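Local coordinates for adhesion G-protein coupled receptor G6 (Danio rerio, PDB 6V55) that is an adhesion G protein-coupled receptor, linked to myelination, whose large extracellular region probably engages partners outside the cell and regulates signalling, at residues 359-369 with 426-436. Numbering follows the deposited sequence.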
ATOM      1  N   ARG A 359     -25.067  42.873  26.618  1.00 56.19           N
ATOM      2  CA  ARG A 359     -24.183  42.687  25.479  1.00 55.38           C
ATOM      3  C   ARG A 359     -24.644  41.545  24.585  1.00 57.05           C
ATOM      4  O   ARG A 359     -25.612  40.832  24.871  1.00 56.95           O
ATOM      5  CB  ARG A 359     -22.764  42.404  25.970  1.00 54.13           C
ATOM      6  CG  ARG A 359     -22.638  41.039  26.623  1.00 52.36           C
ATOM      7  CD  ARG A 359     -21.487  41.030  27.590  1.00 51.73           C
ATOM      8  NE  ARG A 359     -21.540  39.883  28.481  1.00 53.86           N
ATOM      9  CZ  ARG A 359     -20.725  39.718  29.517  1.00 59.40           C
ATOM     10  NH1 ARG A 359     -19.799  40.633  29.798  1.00 60.02           N
ATOM     11  NH2 ARG A 359     -20.829  38.641  30.288  1.00 61.40           N
ATOM     12  N   ASP A 360     -23.918  41.396  23.477  1.00 57.49           N
ATOM     13  CA  ASP A 360     -23.953  40.205  22.638  1.00 56.74           C
ATOM     14  C   ASP A 360     -22.645  39.468  22.887  1.00 50.26           C
ATOM     15  O   ASP A 360     -21.571  39.953  22.512  1.00 49.14           O
ATOM     16  CB  ASP A 360     -24.117  40.564  21.163  1.00 59.99           C
ATOM     17  CG  ASP A 360     -23.788  39.400  20.237  1.00 61.25           C
ATOM     18  OD1 ASP A 360     -24.636  38.483  20.076  1.00 61.53           O
ATOM     19  OD2 ASP A 360     -22.667  39.401  19.679  1.00 60.44           O
ATOM     20  N   ALA A 361     -22.738  38.297  23.520  1.00 44.62           N
ATOM     21  CA  ALA A 361     -21.552  37.593  23.983  1.00 37.86           C
ATOM     22  C   ALA A 361     -20.752  36.947  22.858  1.00 42.68           C
ATOM     23  O   ALA A 361     -19.596  36.576  23.095  1.00 46.85           O
ATOM     24  CB  ALA A 361     -21.954  36.536  25.015  1.00 33.43           C
ATOM     25  N   THR A 362     -21.323  36.823  21.651  1.00 41.42           N
ATOM     26  CA  THR A 362     -20.615  36.190  20.537  1.00 41.68           C
ATOM     27  C   THR A 362     -19.420  37.024  20.073  1.00 47.52           C
ATOM     28  O   THR A 362     -18.368  36.466  19.735  1.00 53.05           O
ATOM     29  CB  THR A 362     -21.576  35.942  19.371  1.00 37.85           C
ATOM     30  OG1 THR A 362     -22.839  35.461  19.857  1.00 37.25           O
ATOM     31  CG2 THR A 362     -21.014  34.916  18.463  1.00 34.92           C
ATOM     32  N   ALA A 363     -19.552  38.359  20.097  1.00 45.33           N
ATOM     33  CA  ALA A 363     -18.431  39.234  19.749  1.00 37.74           C
ATOM     34  C   ALA A 363     -17.325  39.146  20.786  1.00 33.62           C
ATOM     35  O   ALA A 363     -16.141  39.073  20.427  1.00 33.85           O
ATOM     36  CB  ALA A 363     -18.908  40.681  19.609  1.00 35.70           C
ATOM     37  N   ILE A 364     -17.706  39.094  22.067  1.00 35.39           N
ATOM     38  CA  ILE A 364     -16.748  39.046  23.174  1.00 35.28           C
ATOM     39  C   ILE A 364     -16.029  37.705  23.192  1.00 36.80           C
ATOM     40  O   ILE A 364     -14.808  37.650  23.389  1.00 42.77           O
ATOM     41  CB  ILE A 364     -17.466  39.328  24.516  1.00 36.94           C
ATOM     42  CG1 ILE A 364     -18.098  40.733  24.560  1.00 40.75           C
ATOM     43  CG2 ILE A 364     -16.522  39.212  25.697  1.00 34.14           C
ATOM     44  CD1 ILE A 364     -17.220  41.868  24.006  1.00 43.99           C
ATOM     45  N   ILE A 365     -16.765  36.611  22.920  1.00 35.72           N
ATOM     46  CA  ILE A 365     -16.184  35.264  22.913  1.00 32.19           C
ATOM     47  C   ILE A 365     -15.229  35.091  21.741  1.00 30.64           C
ATOM     48  O   ILE A 365     -14.095  34.613  21.921  1.00 29.54           O
ATOM     49  CB  ILE A 365     -17.293  34.192  22.900  1.00 31.02           C
ATOM     50  CG1 ILE A 365     -17.858  34.021  24.301  1.00 29.32           C
ATOM     51  CG2 ILE A 365     -16.773  32.831  22.468  1.00 22.97           C
ATOM     52  CD1 ILE A 365     -19.244  33.434  24.317  1.00 28.87           C
ATOM     53  N   SER A 366     -15.640  35.526  20.543  1.00 35.71           N
ATOM     54  CA  SER A 366     -14.797  35.370  19.362  1.00 44.37           C
ATOM     55  C   SER A 366     -13.533  36.244  19.422  1.00 48.60           C
ATOM     56  O   SER A 366     -12.465  35.797  18.990  1.00 51.71           O
ATOM     57  CB  SER A 366     -15.629  35.617  18.093  1.00 46.25           C
ATOM     58  OG  SER A 366     -15.566  36.952  17.644  1.00 50.33           O
ATOM     59  N   GLN A 367     -13.591  37.422  20.050  1.00 47.57           N
ATOM     60  CA  GLN A 367     -12.375  38.226  20.175  1.00 44.67           C
ATOM     61  C   GLN A 367     -11.455  37.703  21.276  1.00 34.49           C
ATOM     62  O   GLN A 367     -10.226  37.736  21.101  1.00 28.60           O
ATOM     63  CB  GLN A 367     -12.753  39.693  20.383  1.00 51.12           C
ATOM     64  CG  GLN A 367     -11.620  40.650  20.542  1.00 60.07           C
ATOM     65  CD  GLN A 367     -12.025  41.856  21.388  1.00 67.79           C
ATOM     66  OE1 GLN A 367     -11.856  43.014  20.978  1.00 70.87           O
ATOM     67  NE2 GLN A 367     -12.623  41.588  22.548  1.00 67.28           N
ATOM     68  N   TRP A 368     -12.030  37.146  22.356  1.00 31.50           N
ATOM     69  CA  TRP A 368     -11.265  36.403  23.366  1.00 26.92           C
ATOM     70  C   TRP A 368     -10.619  35.165  22.780  1.00 31.68           C
ATOM     71  O   TRP A 368      -9.492  34.816  23.158  1.00 35.10           O
ATOM     72  CB  TRP A 368     -12.175  35.980  24.521  1.00 24.91           C
ATOM     73  CG  TRP A 368     -11.683  34.787  25.359  1.00 23.78           C
ATOM     74  CD1 TRP A 368     -10.715  34.819  26.323  1.00 24.10           C
ATOM     75  CD2 TRP A 368     -12.153  33.422  25.325  1.00 23.62           C
ATOM     76  NE1 TRP A 368     -10.545  33.572  26.885  1.00 24.08           N
ATOM     77  CE2 TRP A 368     -11.424  32.702  26.300  1.00 23.81           C
ATOM     78  CE3 TRP A 368     -13.107  32.743  24.570  1.00 23.34           C
ATOM     79  CZ2 TRP A 368     -11.626  31.338  26.534  1.00 23.75           C
ATOM     80  CZ3 TRP A 368     -13.307  31.386  24.812  1.00 23.26           C
ATOM     81  CH2 TRP A 368     -12.570  30.703  25.788  1.00 23.47           C
ATOM     82  N   LEU A 369     -11.329  34.483  21.864  1.00 37.45           N
ATOM     83  CA  LEU A 369     -10.772  33.310  21.187  1.00 33.54           C
ATOM     84  C   LEU A 369      -9.588  33.701  20.307  1.00 31.84           C
ATOM     85  O   LEU A 369      -8.523  33.093  20.408  1.00 26.82           O
ATOM     86  CB  LEU A 369     -11.849  32.584  20.359  1.00 27.83           C
ATOM     87  CG  LEU A 369     -12.693  31.451  20.987  1.00 26.09           C
ATOM     88  CD1 LEU A 369     -14.027  31.271  20.292  1.00 21.96           C
ATOM     89  CD2 LEU A 369     -11.968  30.112  21.032  1.00 22.00           C
ATOM     90  N   LEU A 426      -7.411  27.223  26.187  1.00 35.85           N
ATOM     91  CA  LEU A 426      -8.683  27.857  26.492  1.00 27.55           C
ATOM     92  C   LEU A 426      -9.096  27.636  27.944  1.00 26.85           C
ATOM     93  O   LEU A 426      -9.585  28.577  28.580  1.00 27.40           O
ATOM     94  CB  LEU A 426      -9.760  27.354  25.541  1.00 30.18           C
ATOM     95  CG  LEU A 426      -9.595  27.788  24.085  1.00 28.68           C
ATOM     96  CD1 LEU A 426     -10.736  27.245  23.291  1.00 24.99           C
ATOM     97  CD2 LEU A 426      -9.522  29.302  23.947  1.00 30.52           C
ATOM     98  N   ARG A 427      -8.891  26.423  28.493  1.00 23.09           N
ATOM     99  CA  ARG A 427      -9.268  26.125  29.882  1.00 25.81           C
ATOM    100  C   ARG A 427      -8.459  26.922  30.898  1.00 35.42           C
ATOM    101  O   ARG A 427      -8.951  27.182  32.008  1.00 40.09           O
ATOM    102  CB  ARG A 427      -9.095  24.641  30.188  1.00 23.11           C
ATOM    103  CG  ARG A 427     -10.248  23.775  29.757  1.00 26.00           C
ATOM    104  CD  ARG A 427      -9.916  22.289  29.825  1.00 28.41           C
ATOM    105  NE  ARG A 427     -10.638  21.546  28.799  1.00 35.11           N
ATOM    106  CZ  ARG A 427     -10.357  20.291  28.452  1.00 41.52           C
ATOM    107  NH1 ARG A 427      -9.367  19.651  29.068  1.00 44.97           N
ATOM    108  NH2 ARG A 427     -11.059  19.670  27.497  1.00 39.20           N
ATOM    109  N   SER A 428      -7.229  27.324  30.544  1.00 38.56           N
ATOM    110  CA  SER A 428      -6.389  28.149  31.408  1.00 35.47           C
ATOM    111  C   SER A 428      -6.644  29.645  31.228  1.00 36.20           C
ATOM    112  O   SER A 428      -5.880  30.462  31.751  1.00 41.94           O
ATOM    113  CB  SER A 428      -4.912  27.840  31.169  1.00 33.85           C
ATOM    114  OG  SER A 428      -4.474  28.349  29.922  1.00 34.33           O
ATOM    115  N   ALA A 429      -7.695  30.030  30.511  1.00 33.19           N
ATOM    116  CA  ALA A 429      -8.181  31.411  30.523  1.00 28.47           C
ATOM    117  C   ALA A 429      -9.706  31.431  30.508  1.00 31.38           C
ATOM    118  O   ALA A 429     -10.326  31.749  29.484  1.00 33.70           O
ATOM    119  CB  ALA A 429      -7.609  32.199  29.336  1.00 24.32           C
ATOM    120  N   PRO A 430     -10.360  31.116  31.637  1.00 30.15           N
ATOM    121  CA  PRO A 430     -11.826  31.119  31.625  1.00 32.23           C
ATOM    122  C   PRO A 430     -12.449  32.501  31.732  1.00 32.59           C
ATOM    123  O   PRO A 430     -13.599  32.659  31.298  1.00 36.56           O
ATOM    124  CB  PRO A 430     -12.197  30.248  32.840  1.00 32.03           C
ATOM    125  CG  PRO A 430     -10.915  29.615  33.301  1.00 27.96           C
ATOM    126  CD  PRO A 430      -9.873  30.626  32.933  1.00 29.22           C
ATOM    127  N   ALA A 431     -11.758  33.498  32.284  1.00 25.98           N
ATOM    128  CA  ALA A 431     -12.345  34.831  32.370  1.00 24.43           C
ATOM    129  C   ALA A 431     -12.381  35.488  30.996  1.00 26.93           C
ATOM    130  O   ALA A 431     -11.411  36.129  30.566  1.00 30.82           O
ATOM    131  CB  ALA A 431     -11.578  35.708  33.356  1.00 25.11           C
ATOM    132  N   ILE A 432     -13.510  35.307  30.310  1.00 25.01           N
ATOM    133  CA  ILE A 432     -13.663  35.756  28.927  1.00 30.32           C
ATOM    134  C   ILE A 432     -13.881  37.267  28.876  1.00 33.83           C
ATOM    135  O   ILE A 432     -13.163  38.003  28.187  1.00 33.65           O
ATOM    136  CB  ILE A 432     -14.826  34.997  28.255  1.00 32.05           C
ATOM    137  CG1 ILE A 432     -14.523  33.492  28.189  1.00 31.44           C
ATOM    138  CG2 ILE A 432     -15.105  35.566  26.869  1.00 31.44           C
ATOM    139  CD1 ILE A 432     -15.744  32.604  28.105  1.00 30.51           C
ATOM    140  N   GLY A 433     -14.906  37.738  29.568  1.00 38.13           N
ATOM    141  CA  GLY A 433     -15.186  39.147  29.730  1.00 41.20           C
ATOM    142  C   GLY A 433     -15.677  39.274  31.150  1.00 47.00           C
ATOM    143  O   GLY A 433     -15.592  38.290  31.895  1.00 47.05           O
ATOM    144  N   ASN A 434     -16.175  40.439  31.552  1.00 51.36           N
ATOM    145  CA  ASN A 434     -16.743  40.566  32.887  1.00 54.93           C
ATOM    146  C   ASN A 434     -18.085  39.843  32.908  1.00 49.40           C
ATOM    147  O   ASN A 434     -18.919  40.049  32.019  1.00 45.74           O
ATOM    148  CB  ASN A 434     -16.909  42.034  33.268  1.00 62.67           C
ATOM    149  CG  ASN A 434     -17.253  42.216  34.736  1.00 69.64           C
ATOM    150  OD1 ASN A 434     -17.967  43.155  35.112  1.00 72.58           O
ATOM    151  ND2 ASN A 434     -16.730  41.322  35.582  1.00 70.33           N
ATOM    152  N   GLY A 435     -18.266  38.942  33.875  1.00 45.54           N
ATOM    153  CA  GLY A 435     -19.495  38.172  33.958  1.00 40.67           C
ATOM    154  C   GLY A 435     -19.638  37.086  32.922  1.00 38.87           C
ATOM    155  O   GLY A 435     -20.716  36.507  32.798  1.00 42.32           O
ATOM    156  N   LEU A 436     -18.580  36.798  32.172  1.00 36.88           N
ATOM    157  CA  LEU A 436     -18.550  35.795  31.119  1.00 28.60           C
ATOM    158  C   LEU A 436     -17.464  34.795  31.486  1.00 24.14           C
ATOM    159  O   LEU A 436     -16.335  35.185  31.773  1.00 25.49           O
ATOM    160  CB  LEU A 436     -18.264  36.448  29.766  1.00 26.36           C
ATOM    161  CG  LEU A 436     -18.859  35.887  28.478  1.00 24.56           C
ATOM    162  CD1 LEU A 436     -20.210  35.201  28.700  1.00 25.07           C
ATOM    163  CD2 LEU A 436     -18.991  37.025  27.465  1.00 25.79           C
TER
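Trp368 lays its indole against Ile432, whose CG1 sits over the six-membered ring, 3.7 Å from the ring centroid and 12° off the normal, a CH-pi contact. The CG2 branch of the same isoleucine packs on Trp368 CB and CG, one branch thus over the ring and the other against the root of the side chain. With chi1 at 158°, CG swings nearly opposite the backbone N and the indole reaches from the helix across to 426-436. There Trp368 NE1 donates to Ala429 O at 3.2 Å, a weak, bent bond (125°) with the carbonyl oxygen near the ring plane. The far corner of the ring, CH2, meets Leu426 CD2, while Leu369 CD2 touches Leu426 CD1.

Nearer the start of the helix, Ile364 CG2 packs 3.7 Å from Leu436 CD2 and also reaches Ile432 CG2; Ala361 CB adds to the apolar cluster round Leu436. Beyond it Arg359 stretches out its chain and presents both terminal nitrogens to Asn434 O: NH1 at 2.5 Å, so short that its exact length is doubtful, and NH2 at 2.9 Å in a weak, bent bond. The carbonyl lies at the guanidinium edge, and Leu436 CD2 lies over one face. A salt bridge from NH2 to Asp353 gives the group a second hold. The captured carbonyl belongs to the type II turn Gly433-Leu436, with Gly435, at positive phi, in the third position, as such a turn favours. Asp360 caps the helix weakly, its OD2 accepting from Ala363 N.

All this lies in the SEA domain, where helix 361-374 packs on an antiparallel sheet. Ile365 and Leu369 touch strands 342-353, 380-392 and 399-410, and Trp368 and Ile432 both rest on Leu438 of strand 436-445. The contact thus joins the helix to the short, weakly bonded edge strand at about 431-433 and to the end of helix 419-427.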